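Local atomic coordinates of fatty acid amide hydrolase (Candida albicans, PDB entry 6KVR), a protein that probably hydrolyses amides of monocarboxylic acids to the carboxylate and ammonium, as a member of the amidase signature family. Residues S257-A262 / L486-D491; D305-M310 / E554-G559. All coordinates share one frame; numbering follows the deposited sequence.

Contact 1 of 2, residues S257-A262 / L486-D491; sequences SIRAPA and LWNILD
Arg259 reaches from helix 259-265 to Trp487 and Asn488, near the end of helix 482-490, in the core of the amidase signature fold. It illustrates a general principle: a buried cation can sit beside a neighbour without bonding to it when a shared carboxylate, here Asp253, holds both Arg259 and Asn488. With CG set beside the backbone N and the chain bent at chi3 (-51°), the guanidinium is brought toward the second helix. Arg259 NH2 comes 3.8 Å from CB of Trp487 and 4.0 Å from CD1 of that indole, which it meets at the edge, near the ring plane. The side chains cross at about a right angle, with guanidinium and indole planes 74° apart, so this is no cation-pi stack. Leu486 CD2 lies above one indole face, offset toward its rim.

Much of the polar work is done by outside partners. Asp253 takes a salt bridge from Arg259 NH1 and a hydrogen bond from Asn488 ND2, while Gln544 accepts from Arg259 NE; together they should fix the guanidinium's rotation. Asp253 also receives the N-H of Ile258, next to Ser257, the predicted acyl-ester nucleophile. A Schellman motif with Asp491 at positive phi closes helix 482-490. Asn488 OD1 lies near the guanidinium plane, 4.1 Å from Arg259 NH2, with no hydrogen bond between them.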
loop_
_atom_site.group_PDB
_atom_site.type_symbol
_atom_site.label_atom_id
_atom_site.label_comp_id
_atom_site.label_asym_id
_atom_site.label_seq_id
_atom_site.Cartn_x
_atom_site.Cartn_y
_atom_site.Cartn_z
ATOM N N SER A 257 10.944 -5.542 15.696
ATOM C CA SER A 257 12.056 -6.477 15.576
ATOM C C SER A 257 13.313 -5.883 14.917
ATOM O O SER A 257 14.305 -6.605 14.838
ATOM C CB SER A 257 11.601 -7.725 14.812
ATOM O OG SER A 257 10.432 -8.275 15.417
ATOM N N ILE A 258 13.319 -4.643 14.431
ATOM C CA ILE A 258 14.573 -3.943 14.109
ATOM C C ILE A 258 14.961 -2.983 15.220
ATOM O O ILE A 258 16.092 -3.000 15.711
ATOM C CB ILE A 258 14.474 -3.186 12.766
ATOM C CG1 ILE A 258 14.435 -4.137 11.571
ATOM C CG2 ILE A 258 15.655 -2.228 12.624
ATOM C CD1 ILE A 258 14.086 -3.427 10.263
ATOM N N ARG A 259 14.018 -2.146 15.636
ATOM C CA ARG A 259 14.331 -1.070 16.570
ATOM C C ARG A 259 14.714 -1.586 17.950
ATOM O O ARG A 259 15.637 -1.047 18.566
ATOM C CB ARG A 259 13.144 -0.134 16.621
ATOM C CG ARG A 259 12.852 0.180 15.195
ATOM C CD ARG A 259 11.961 1.301 14.975
ATOM N NE ARG A 259 10.718 1.258 15.713
ATOM C CZ ARG A 259 9.762 0.356 15.571
ATOM N NH1 ARG A 259 9.928 -0.710 14.824
ATOM N NH2 ARG A 259 8.592 0.568 16.160
ATOM N N ALA A 260 14.031 -2.633 18.455
ATOM C CA ALA A 260 14.354 -3.112 19.802
ATOM C C ALA A 260 15.744 -3.724 19.880
ATOM O O ALA A 260 16.527 -3.295 20.748
ATOM C CB ALA A 260 13.281 -4.083 20.305
ATOM N N PRO A 261 16.132 -4.695 19.030
ATOM C CA PRO A 261 17.514 -5.202 19.115
ATOM C C PRO A 261 18.556 -4.108 18.962
ATOM O O PRO A 261 19.582 -4.133 19.660
ATOM C CB PRO A 261 17.604 -6.220 17.968
ATOM C CG PRO A 261 16.185 -6.501 17.562
ATOM C CD PRO A 261 15.370 -5.331 17.929
ATOM N N ALA A 262 18.329 -3.151 18.058
ATOM C CA ALA A 262 19.250 -2.028 17.933
ATOM C C ALA A 262 19.385 -1.294 19.262
ATOM O O ALA A 262 20.493 -1.122 19.782
ATOM C CB ALA A 262 18.786 -1.076 16.831
ATOM N N LEU A 486 3.284 0.492 18.421
ATOM C CA LEU A 486 2.501 1.659 18.015
ATOM C C LEU A 486 2.890 2.130 16.617
ATOM O O LEU A 486 2.024 2.434 15.788
ATOM C CB LEU A 486 2.690 2.794 19.023
ATOM C CG LEU A 486 2.066 4.138 18.648
ATOM C CD1 LEU A 486 0.534 4.021 18.573
ATOM C CD2 LEU A 486 2.523 5.291 19.590
ATOM N N TRP A 487 4.188 2.213 16.340
ATOM C CA TRP A 487 4.621 2.681 15.030
ATOM C C TRP A 487 4.465 1.624 13.935
ATOM O O TRP A 487 4.570 1.966 12.747
ATOM C CB TRP A 487 6.070 3.193 15.124
ATOM C CG TRP A 487 6.175 4.116 16.306
ATOM C CD1 TRP A 487 6.846 3.883 17.464
ATOM C CD2 TRP A 487 5.521 5.396 16.470
ATOM N NE1 TRP A 487 6.678 4.941 18.328
ATOM C CE2 TRP A 487 5.865 5.879 17.745
ATOM C CE3 TRP A 487 4.691 6.177 15.658
ATOM C CZ2 TRP A 487 5.406 7.108 18.235
ATOM C CZ3 TRP A 487 4.239 7.410 16.145
ATOM C CH2 TRP A 487 4.591 7.855 17.423
ATOM N N ASN A 488 4.180 0.365 14.293
ATOM C CA ASN A 488 3.831 -0.604 13.258
ATOM C C ASN A 488 2.394 -0.424 12.789
ATOM O O ASN A 488 2.122 -0.490 11.585
ATOM C CB ASN A 488 4.030 -2.030 13.760
ATOM C CG ASN A 488 5.485 -2.341 14.038
ATOM O OD1 ASN A 488 5.904 -2.384 15.189
ATOM N ND2 ASN A 488 6.268 -2.527 12.984
ATOM N N ILE A 489 1.460 -0.194 13.714
ATOM C CA ILE A 489 0.083 -0.034 13.265
ATOM C C ILE A 489 -0.091 1.322 12.581
ATOM O O ILE A 489 -0.833 1.429 11.607
ATOM C CB ILE A 489 -0.926 -0.260 14.420
ATOM C CG1 ILE A 489 -2.349 -0.267 13.873
ATOM C CG2 ILE A 489 -0.805 0.808 15.512
ATOM C CD1 ILE A 489 -3.432 -0.525 14.934
ATOM N N LEU A 490 0.614 2.362 13.039
ATOM C CA LEU A 490 0.576 3.641 12.323
ATOM C C LEU A 490 1.399 3.616 11.040
ATOM O O LEU A 490 1.144 4.430 10.144
ATOM C CB LEU A 490 1.078 4.780 13.217
ATOM C CG LEU A 490 0.313 5.048 14.525
ATOM C CD1 LEU A 490 1.011 6.108 15.396
ATOM C CD2 LEU A 490 -1.133 5.443 14.258
ATOM N N ASP A 491 2.368 2.698 10.932
ATOM C CA ASP A 491 3.308 2.638 9.804
ATOM C C ASP A 491 4.058 3.962 9.606
ATOM O O ASP A 491 4.159 4.483 8.491
ATOM C CB ASP A 491 2.622 2.225 8.503
ATOM C CG ASP A 491 3.629 1.862 7.398
ATOM O OD1 ASP A 491 3.242 1.854 6.197
ATOM O OD2 ASP A 491 4.822 1.613 7.710
#

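Contact 2 of 2, residues D305-M310 / E554-G559; sequences DLELWM and EVLAAG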
loop_
_atom_site.group_PDB
_atom_site.type_symbol
_atom_site.label_atom_id
_atom_site.label_comp_id
_atom_site.label_asym_id
_atom_site.label_seq_id
_atom_site.Cartn_x
_atom_site.Cartn_y
_atom_site.Cartn_z
ATOM N N ASP A 305 25.601 5.173 7.555
ATOM C CA ASP A 305 25.513 3.831 7.001
ATOM C C ASP A 305 24.064 3.447 6.705
ATOM O O ASP A 305 23.759 2.979 5.601
ATOM C CB ASP A 305 26.193 2.864 7.964
ATOM C CG ASP A 305 27.713 2.964 7.877
ATOM O OD1 ASP A 305 28.419 2.123 8.458
ATOM O OD2 ASP A 305 28.197 3.888 7.155
ATOM N N LEU A 306 23.145 3.694 7.651
ATOM C CA LEU A 306 21.716 3.560 7.351
ATOM C C LEU A 306 21.355 4.326 6.086
ATOM O O LEU A 306 20.648 3.812 5.219
ATOM C CB LEU A 306 20.876 4.061 8.526
ATOM C CG LEU A 306 21.131 3.467 9.917
ATOM C CD1 LEU A 306 20.010 3.860 10.854
ATOM C CD2 LEU A 306 21.252 1.953 9.831
ATOM N N GLU A 307 21.855 5.560 5.954
ATOM C CA GLU A 307 21.509 6.378 4.794
ATOM C C GLU A 307 22.101 5.798 3.513
ATOM O O GLU A 307 21.425 5.735 2.477
ATOM C CB GLU A 307 21.977 7.820 5.014
ATOM C CG GLU A 307 21.181 8.890 4.286
ATOM C CD GLU A 307 21.696 9.141 2.873
ATOM O OE1 GLU A 307 22.938 9.089 2.682
ATOM O OE2 GLU A 307 20.877 9.450 1.967
ATOM N N LEU A 308 23.363 5.359 3.571
ATOM C CA LEU A 308 23.995 4.736 2.414
ATOM C C LEU A 308 23.171 3.560 1.908
ATOM O O LEU A 308 22.984 3.385 0.698
ATOM C CB LEU A 308 25.406 4.265 2.782
ATOM C CG LEU A 308 26.092 3.365 1.743
ATOM C CD1 LEU A 308 26.391 4.152 0.479
ATOM C CD2 LEU A 308 27.348 2.678 2.259
ATOM N N TRP A 309 22.692 2.728 2.838
ATOM C CA TRP A 309 22.008 1.490 2.484
ATOM C C TRP A 309 20.668 1.781 1.809
ATOM O O TRP A 309 20.381 1.259 0.732
ATOM C CB TRP A 309 21.837 0.646 3.750
ATOM C CG TRP A 309 21.444 -0.765 3.542
ATOM C CD1 TRP A 309 22.267 -1.841 3.486
ATOM C CD2 TRP A 309 20.113 -1.270 3.389
ATOM N NE1 TRP A 309 21.542 -2.990 3.293
ATOM C CE2 TRP A 309 20.213 -2.669 3.230
ATOM C CE3 TRP A 309 18.849 -0.673 3.345
ATOM C CZ2 TRP A 309 19.101 -3.487 3.045
ATOM C CZ3 TRP A 309 17.737 -1.488 3.167
ATOM C CH2 TRP A 309 17.873 -2.884 3.026
HETATM N N MSE A 310 19.854 2.645 2.404
HETATM C CA MSE A 310 18.591 3.029 1.799
HETATM C C MSE A 310 18.797 3.603 0.399
HETATM O O MSE A 310 18.151 3.165 -0.562
HETATM C CB MSE A 310 17.863 4.046 2.686
HETATM C CG MSE A 310 17.551 3.527 4.089
HETATM SE SE MSE A 310 16.230 2.061 4.050
HETATM C CE MSE A 310 14.597 3.161 3.749
ATOM N N GLU A 554 13.949 12.435 5.799
ATOM C CA GLU A 554 14.042 13.443 6.851
ATOM C C GLU A 554 14.348 12.815 8.208
ATOM O O GLU A 554 15.057 13.420 9.025
ATOM C CB GLU A 554 12.739 14.247 6.932
ATOM C CG GLU A 554 12.584 15.317 5.859
ATOM C CD GLU A 554 12.063 14.748 4.542
ATOM O OE1 GLU A 554 11.873 15.525 3.571
ATOM O OE2 GLU A 554 11.843 13.510 4.482
ATOM N N VAL A 555 13.815 11.616 8.471
ATOM C CA VAL A 555 14.079 10.954 9.746
ATOM C C VAL A 555 15.573 10.744 9.920
ATOM O O VAL A 555 16.149 11.104 10.951
ATOM C CB VAL A 555 13.318 9.620 9.850
ATOM C CG1 VAL A 555 13.814 8.843 11.066
ATOM C CG2 VAL A 555 11.792 9.846 9.931
ATOM N N LEU A 556 16.227 10.172 8.901
ATOM C CA LEU A 556 17.660 9.901 8.990
ATOM C C LEU A 556 18.467 11.191 9.034
ATOM O O LEU A 556 19.480 11.269 9.741
ATOM C CB LEU A 556 18.109 9.033 7.814
ATOM C CG LEU A 556 17.571 7.597 7.864
ATOM C CD1 LEU A 556 18.254 6.653 6.861
ATOM C CD2 LEU A 556 17.684 7.058 9.273
ATOM N N ALA A 557 18.048 12.205 8.271
ATOM C CA ALA A 557 18.778 13.468 8.259
ATOM C C ALA A 557 18.767 14.106 9.640
ATOM O O ALA A 557 19.805 14.560 10.138
ATOM C CB ALA A 557 18.176 14.417 7.217
ATOM N N ALA A 558 17.594 14.145 10.278
ATOM C CA ALA A 558 17.502 14.683 11.629
ATOM C C ALA A 558 18.170 13.757 12.634
ATOM O O ALA A 558 18.791 14.221 13.598
ATOM C CB ALA A 558 16.049 14.910 12.008
ATOM N N GLY A 559 18.047 12.445 12.438
ATOM C CA GLY A 559 18.793 11.527 13.278
ATOM C C GLY A 559 20.276 11.831 13.259
ATOM O O GLY A 559 20.949 11.763 14.290
#
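Leu556 turns its CG beside its own backbone N (chi1 -69°) and extends the branch through an almost fully anti chi2 (-168°), which sends methyl CD1 out from helix 552-565 into the flank of helix 303-317 formed by Leu306, Glu307 and Met310. The worked lesson is that a contact between two helices can be carried by one side chain. The short segments run nearly antiparallel, at 157° between their N-to-C directions; their axes stay 10.3 Å apart at closest approach, and the Leu556 side chain fills the distance between the backbones.

What CD1 finds is as much backbone as side chain. Leu556 CD1 lies 3.9 Å from CA of Glu307 and as near that residue's N, while Leu306 CB is 4.0 Å from Leu556 CD1. A turn further along, Met310 (modelled as selenomethionine) closes in with CG at 4.2 Å from Leu556 CD1. The methyl thus lies against the backbone at Leu306-Glu307 and beside CG of Met310. The second methyl takes part as well, Leu556 CD2 lying beside the end of Leu306, 4.3 Å from Leu306 CD1.

Glu307 starts toward the other helix, but its end leads off, and its OE2 accepts a hydrogen bond from the indole NE1 of Trp331. Beneath the pair lies strand 494-499 of the central sheet, whose Leu495 touches both Leu306 and Leu556; Leu306 also packs on Pro298 and Ala300 of strand 295-300. Because the contact contains no hydrogen bond or salt bridge across the segments, its cohesion must come from dispersion and from burying apolar carbon, and it depends on shape rather than on directional bonding.

The two contacts interleave along the chain, for their segments alternate: 305-310 falls between the two segments of contact 1, and 486-491 between the two of contact 2. Their centres are 16 Å apart and their nearest atoms about 8 Å, so they do not touch. Strand 494-499 connects them: Thr494 meets Arg259 and Trp487 of contact 1, and the next residue, Leu495, meets Leu306 and Leu556 of contact 2. Contact 1 belongs to the catalytic neighbourhood, since it contains Ser257 and the Asn488 side chain is about 10 Å from that of Ser233 and about 11 Å from that of Lys158, all predicted active-site residues. Contact 2 is helix packing away from those sites.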